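Local atomic coordinates of hydrolase (Thermus thermophilus, PDB entry 1UFO), a protein that adopts the alpha/beta hydrolase fold and is probably a hydrolase with a serine nucleophile, its natural substrate being unknown. Residues S74-L86 / P141-V155. Residues are numbered along the deposited sequence; the frame is centred on the assembly and turned at random.
Sequences SPRYVEEVYRVAL and PMKLPQGQVVEDPGV
Glu79 OE1 accepts two backbone N-H groups from opposite faces of the carboxylate plane: Glu151 N at 2.7 Å, nearly along the C-O axis, and Asp152 N at 2.9 Å, on the anti side and 26° out of plane. The extended side chain, with CG anti to the backbone N (chi1 -178°), carries the carboxylate out to the backbone of Glu151 and Asp152. Its OE2 takes Arg76 NH1 through the syn lone pair, and Arg76 NH2 also reaches Glu151 OE1 (2.8 Å), closing a three-residue salt-bridge network; Val149 CG1 lies over one face of that guanidinium. Asp152 is held side-on by Arg83, NE to OD2 and NH1 to OD1; as N-cap of helix 153-160, it also accepts weak bonds at OD1 from Gly154 N and Val155 N. At the other helix start, Gln148 OE1 receives an almost straight bond from Val78 N (2.9 Å, 175°), and Gln148 NE2 donates to Ser74 O. Tyr82 OH accepts from Met142 N (2.8 Å), with Pro141 CB over the ring face in a CH-pi contact. Val155 is a knob among Glu79, Tyr82, Arg83 and Leu86. The connection from strand 132-135 to helix 153-160 thus clasps the first turns of helix 77-103, consistent with the insertions common here in alpha/beta hydrolases.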
loop_
_atom_site.group_PDB
_atom_site.type_symbol
_atom_site.label_atom_id
_atom_site.label_comp_id
_atom_site.label_asym_id
_atom_site.label_seq_id
_atom_site.Cartn_x
_atom_site.Cartn_y
_atom_site.Cartn_z
ATOM N N SER A 74 -32.349 -12.096 -11.173
ATOM C CA SER A 74 -32.504 -12.698 -12.475
ATOM C C SER A 74 -31.606 -13.874 -12.816
ATOM O O SER A 74 -30.429 -13.907 -12.430
ATOM C CB SER A 74 -32.261 -11.643 -13.562
ATOM O OG SER A 74 -32.429 -12.225 -14.834
ATOM N N PRO A 75 -32.130 -14.866 -13.557
ATOM C CA PRO A 75 -31.310 -16.030 -13.973
ATOM C C PRO A 75 -30.237 -15.550 -14.977
ATOM O O PRO A 75 -29.295 -16.241 -15.245
ATOM C CB PRO A 75 -32.314 -16.935 -14.715
ATOM C CG PRO A 75 -33.546 -16.608 -14.074
ATOM C CD PRO A 75 -33.547 -15.108 -13.873
ATOM N N ARG A 76 -30.441 -14.352 -15.531
ATOM C CA ARG A 76 -29.464 -13.819 -16.490
ATOM C C ARG A 76 -28.620 -12.698 -15.851
ATOM O O ARG A 76 -27.984 -11.875 -16.561
ATOM C CB ARG A 76 -30.176 -13.236 -17.711
ATOM C CG ARG A 76 -31.062 -14.260 -18.487
ATOM C CD ARG A 76 -30.157 -15.279 -19.125
ATOM N NE ARG A 76 -30.890 -16.327 -19.856
ATOM C CZ ARG A 76 -30.744 -16.560 -21.157
ATOM N NH1 ARG A 76 -29.905 -15.828 -21.872
ATOM N NH2 ARG A 76 -31.467 -17.511 -21.761
ATOM N N TYR A 77 -28.591 -12.661 -14.538
ATOM C CA TYR A 77 -27.799 -11.623 -13.850
ATOM C C TYR A 77 -26.353 -11.523 -14.272
ATOM O O TYR A 77 -25.902 -10.451 -14.729
ATOM C CB TYR A 77 -27.847 -11.864 -12.356
ATOM C CG TYR A 77 -26.982 -10.905 -11.542
ATOM C CD1 TYR A 77 -27.259 -9.540 -11.524
ATOM C CD2 TYR A 77 -25.984 -11.398 -10.694
ATOM C CE1 TYR A 77 -26.548 -8.677 -10.637
ATOM C CE2 TYR A 77 -25.286 -10.574 -9.811
ATOM C CZ TYR A 77 -25.583 -9.204 -9.795
ATOM O OH TYR A 77 -24.916 -8.367 -8.908
ATOM N N VAL A 78 -25.651 -12.644 -14.187
ATOM C CA VAL A 78 -24.221 -12.659 -14.485
ATOM C C VAL A 78 -24.007 -12.297 -15.935
ATOM O O VAL A 78 -23.083 -11.484 -16.265
ATOM C CB VAL A 78 -23.610 -14.030 -14.156
ATOM C CG1 VAL A 78 -22.194 -14.112 -14.694
ATOM C CG2 VAL A 78 -23.616 -14.268 -12.642
ATOM N N GLU A 79 -24.819 -12.901 -16.826
ATOM C CA GLU A 79 -24.705 -12.586 -18.237
ATOM C C GLU A 79 -24.819 -11.070 -18.464
ATOM O O GLU A 79 -24.038 -10.475 -19.215
ATOM C CB GLU A 79 -25.851 -13.281 -18.979
ATOM C CG GLU A 79 -25.841 -13.084 -20.447
ATOM C CD GLU A 79 -26.920 -13.906 -21.124
ATOM O OE1 GLU A 79 -26.516 -14.802 -21.823
ATOM O OE2 GLU A 79 -28.110 -13.613 -20.946
ATOM N N GLU A 80 -25.836 -10.481 -17.846
ATOM C CA GLU A 80 -26.069 -9.049 -18.035
ATOM C C GLU A 80 -24.969 -8.173 -17.388
ATOM O O GLU A 80 -24.559 -7.111 -17.947
ATOM C CB GLU A 80 -27.459 -8.707 -17.487
ATOM C CG GLU A 80 -28.496 -9.266 -18.496
ATOM C CD GLU A 80 -29.956 -9.045 -18.089
ATOM O OE1 GLU A 80 -30.805 -9.750 -18.715
ATOM O OE2 GLU A 80 -30.243 -8.215 -17.192
ATOM N N VAL A 81 -24.438 -8.642 -16.270
ATOM C CA VAL A 81 -23.370 -7.881 -15.591
ATOM C C VAL A 81 -22.146 -7.863 -16.506
ATOM O O VAL A 81 -21.544 -6.784 -16.729
ATOM C CB VAL A 81 -23.022 -8.557 -14.239
ATOM C CG1 VAL A 81 -21.649 -8.040 -13.713
ATOM C CG2 VAL A 81 -24.080 -8.230 -13.217
ATOM N N TYR A 82 -21.760 -8.999 -17.092
ATOM C CA TYR A 82 -20.551 -8.936 -17.917
ATOM C C TYR A 82 -20.746 -8.348 -19.305
ATOM O O TYR A 82 -19.770 -7.895 -19.950
ATOM C CB TYR A 82 -19.835 -10.284 -17.946
ATOM C CG TYR A 82 -19.216 -10.548 -16.594
ATOM C CD1 TYR A 82 -19.744 -11.495 -15.728
ATOM C CD2 TYR A 82 -18.166 -9.761 -16.141
ATOM C CE1 TYR A 82 -19.241 -11.659 -14.453
ATOM C CE2 TYR A 82 -17.658 -9.881 -14.816
ATOM C CZ TYR A 82 -18.212 -10.837 -13.978
ATOM O OH TYR A 82 -17.822 -10.803 -12.655
ATOM N N ARG A 83 -22.002 -8.299 -19.771
ATOM C CA ARG A 83 -22.252 -7.565 -21.026
ATOM C C ARG A 83 -22.097 -6.047 -20.711
ATOM O O ARG A 83 -21.508 -5.288 -21.520
ATOM C CB ARG A 83 -23.652 -7.944 -21.530
ATOM C CG ARG A 83 -24.130 -7.063 -22.701
ATOM C CD ARG A 83 -23.060 -6.898 -23.825
ATOM N NE ARG A 83 -22.561 -8.174 -24.355
ATOM C CZ ARG A 83 -21.524 -8.301 -25.180
ATOM N NH1 ARG A 83 -21.138 -9.498 -25.625
ATOM N NH2 ARG A 83 -20.825 -7.228 -25.607
ATOM N N VAL A 84 -22.600 -5.591 -19.563
ATOM C CA VAL A 84 -22.315 -4.162 -19.135
ATOM C C VAL A 84 -20.757 -3.981 -19.093
ATOM O O VAL A 84 -20.255 -2.980 -19.639
ATOM C CB VAL A 84 -22.813 -3.883 -17.728
ATOM C CG1 VAL A 84 -22.241 -2.485 -17.194
ATOM C CG2 VAL A 84 -24.387 -3.774 -17.712
ATOM N N ALA A 85 -20.004 -4.923 -18.523
ATOM C CA ALA A 85 -18.526 -4.788 -18.466
ATOM C C ALA A 85 -17.868 -4.714 -19.827
ATOM O O ALA A 85 -16.982 -3.876 -20.049
ATOM C CB ALA A 85 -17.932 -5.971 -17.705
ATOM N N LEU A 86 -18.325 -5.551 -20.753
ATOM C CA LEU A 86 -17.737 -5.512 -22.104
ATOM C C LEU A 86 -18.045 -4.164 -22.821
ATOM O O LEU A 86 -17.189 -3.674 -23.579
ATOM C CB LEU A 86 -18.288 -6.728 -22.907
ATOM C CG LEU A 86 -17.618 -8.042 -22.468
ATOM C CD1 LEU A 86 -18.486 -9.154 -23.042
ATOM C CD2 LEU A 86 -16.183 -8.147 -22.994
ATOM N N PRO A 141 -13.765 -13.152 -13.490
ATOM C CA PRO A 141 -15.188 -12.860 -13.312
ATOM C C PRO A 141 -15.671 -13.631 -12.091
ATOM O O PRO A 141 -15.013 -14.560 -11.646
ATOM C CB PRO A 141 -15.848 -13.360 -14.588
ATOM C CG PRO A 141 -14.970 -14.539 -14.965
ATOM C CD PRO A 141 -13.519 -14.027 -14.652
HETATM N N MSE A 142 -16.743 -13.137 -11.511
HETATM C CA MSE A 142 -17.252 -13.778 -10.314
HETATM C C MSE A 142 -17.540 -15.236 -10.481
HETATM O O MSE A 142 -17.832 -15.760 -11.546
HETATM C CB MSE A 142 -18.527 -13.060 -9.835
HETATM C CG MSE A 142 -19.742 -13.284 -10.769
HETATM SE SE MSE A 142 -21.314 -12.328 -10.134
HETATM C CE MSE A 142 -21.098 -10.759 -11.105
ATOM N N LYS A 143 -17.459 -15.934 -9.364
ATOM C CA LYS A 143 -17.815 -17.339 -9.387
ATOM C C LYS A 143 -19.261 -17.408 -9.868
ATOM O O LYS A 143 -20.103 -16.683 -9.372
ATOM C CB LYS A 143 -17.653 -17.862 -7.959
ATOM C CG LYS A 143 -16.415 -17.197 -7.352
ATOM C CD LYS A 143 -15.749 -17.935 -6.189
ATOM C CE LYS A 143 -15.068 -16.900 -5.222
ATOM N NZ LYS A 143 -16.077 -16.060 -4.577
ATOM N N LEU A 144 -19.552 -18.340 -10.781
ATOM C CA LEU A 144 -20.886 -18.460 -11.363
ATOM C C LEU A 144 -21.878 -19.083 -10.402
ATOM O O LEU A 144 -21.763 -20.258 -10.093
ATOM C CB LEU A 144 -20.813 -19.289 -12.656
ATOM C CG LEU A 144 -22.005 -19.005 -13.552
ATOM C CD1 LEU A 144 -21.885 -17.655 -14.181
ATOM C CD2 LEU A 144 -22.076 -20.099 -14.673
ATOM N N PRO A 145 -22.861 -18.317 -9.925
ATOM C CA PRO A 145 -23.844 -18.883 -8.963
ATOM C C PRO A 145 -24.722 -19.899 -9.638
ATOM O O PRO A 145 -24.960 -19.821 -10.820
ATOM C CB PRO A 145 -24.669 -17.688 -8.529
ATOM C CG PRO A 145 -23.864 -16.413 -9.066
ATOM C CD PRO A 145 -23.190 -16.938 -10.286
ATOM N N GLN A 146 -25.249 -20.835 -8.851
ATOM C CA GLN A 146 -26.158 -21.861 -9.332
ATOM C C GLN A 146 -27.432 -21.183 -9.819
ATOM O O GLN A 146 -27.962 -20.234 -9.190
ATOM C CB GLN A 146 -26.494 -22.804 -8.175
ATOM C CG GLN A 146 -27.036 -24.132 -8.592
ATOM C CD GLN A 146 -25.994 -24.887 -9.389
ATOM O OE1 GLN A 146 -24.790 -24.860 -9.060
ATOM N NE2 GLN A 146 -26.430 -25.544 -10.447
ATOM N N GLY A 147 -27.884 -21.641 -10.971
ATOM C CA GLY A 147 -29.088 -21.125 -11.548
ATOM C C GLY A 147 -28.854 -20.070 -12.620
ATOM O O GLY A 147 -29.800 -19.656 -13.282
ATOM N N GLN A 148 -27.627 -19.560 -12.719
ATOM C CA GLN A 148 -27.347 -18.578 -13.761
ATOM C C GLN A 148 -27.207 -19.258 -15.085
ATOM O O GLN A 148 -26.571 -20.306 -15.188
ATOM C CB GLN A 148 -26.057 -17.811 -13.495
ATOM C CG GLN A 148 -26.207 -16.941 -12.277
ATOM C CD GLN A 148 -27.253 -15.840 -12.482
ATOM O OE1 GLN A 148 -27.085 -15.016 -13.325
ATOM N NE2 GLN A 148 -28.324 -15.852 -11.684
ATOM N N VAL A 149 -27.770 -18.624 -16.103
ATOM C CA VAL A 149 -27.690 -19.145 -17.455
ATOM C C VAL A 149 -26.873 -18.119 -18.266
ATOM O O VAL A 149 -27.169 -16.924 -18.221
ATOM C CB VAL A 149 -29.098 -19.262 -18.026
ATOM C CG1 VAL A 149 -29.070 -19.377 -19.566
ATOM C CG2 VAL A 149 -29.756 -20.492 -17.407
ATOM N N VAL A 150 -25.856 -18.576 -18.976
ATOM C CA VAL A 150 -25.065 -17.588 -19.759
ATOM C C VAL A 150 -25.009 -18.103 -21.181
ATOM O O VAL A 150 -24.481 -19.208 -21.414
ATOM C CB VAL A 150 -23.662 -17.480 -19.154
ATOM C CG1 VAL A 150 -22.774 -16.500 -19.963
ATOM C CG2 VAL A 150 -23.807 -16.995 -17.690
ATOM N N GLU A 151 -25.552 -17.296 -22.101
ATOM C CA GLU A 151 -25.570 -17.678 -23.515
ATOM C C GLU A 151 -24.747 -16.751 -24.390
ATOM O O GLU A 151 -24.221 -17.198 -25.429
ATOM C CB GLU A 151 -26.993 -17.699 -24.021
ATOM C CG GLU A 151 -27.777 -18.809 -23.340
ATOM C CD GLU A 151 -29.008 -19.046 -24.072
ATOM O OE1 GLU A 151 -29.986 -18.245 -23.975
ATOM O OE2 GLU A 151 -28.972 -20.041 -24.809
ATOM N N ASP A 152 -24.621 -15.508 -23.926
ATOM C CA ASP A 152 -23.883 -14.432 -24.638
ATOM C C ASP A 152 -22.463 -14.946 -24.925
ATOM O O ASP A 152 -21.646 -15.150 -23.999
ATOM C CB ASP A 152 -23.864 -13.210 -23.719
ATOM C CG ASP A 152 -23.251 -11.961 -24.370
ATOM O OD1 ASP A 152 -22.288 -12.150 -25.093
ATOM O OD2 ASP A 152 -23.784 -10.872 -24.096
ATOM N N PRO A 153 -22.092 -15.098 -26.198
ATOM C CA PRO A 153 -20.758 -15.622 -26.536
ATOM C C PRO A 153 -19.605 -14.784 -25.983
ATOM O O PRO A 153 -18.553 -15.321 -25.642
ATOM C CB PRO A 153 -20.781 -15.659 -28.083
ATOM C CG PRO A 153 -22.277 -15.835 -28.331
ATOM C CD PRO A 153 -22.919 -14.902 -27.418
ATOM N N GLY A 154 -19.826 -13.475 -25.933
ATOM C CA GLY A 154 -18.776 -12.618 -25.389
ATOM C C GLY A 154 -18.560 -12.852 -23.924
ATOM O O GLY A 154 -17.423 -12.735 -23.469
ATOM N N VAL A 155 -19.641 -13.135 -23.174
ATOM C CA VAL A 155 -19.465 -13.373 -21.746
ATOM C C VAL A 155 -18.872 -14.784 -21.555
ATOM O O VAL A 155 -18.031 -14.968 -20.648
ATOM C CB VAL A 155 -20.814 -13.254 -21.010
ATOM C CG1 VAL A 155 -20.628 -13.643 -19.536
ATOM C CG2 VAL A 155 -21.327 -11.831 -21.129
HETATM O O HOH W 1 -26.379 -15.094 -16.035
#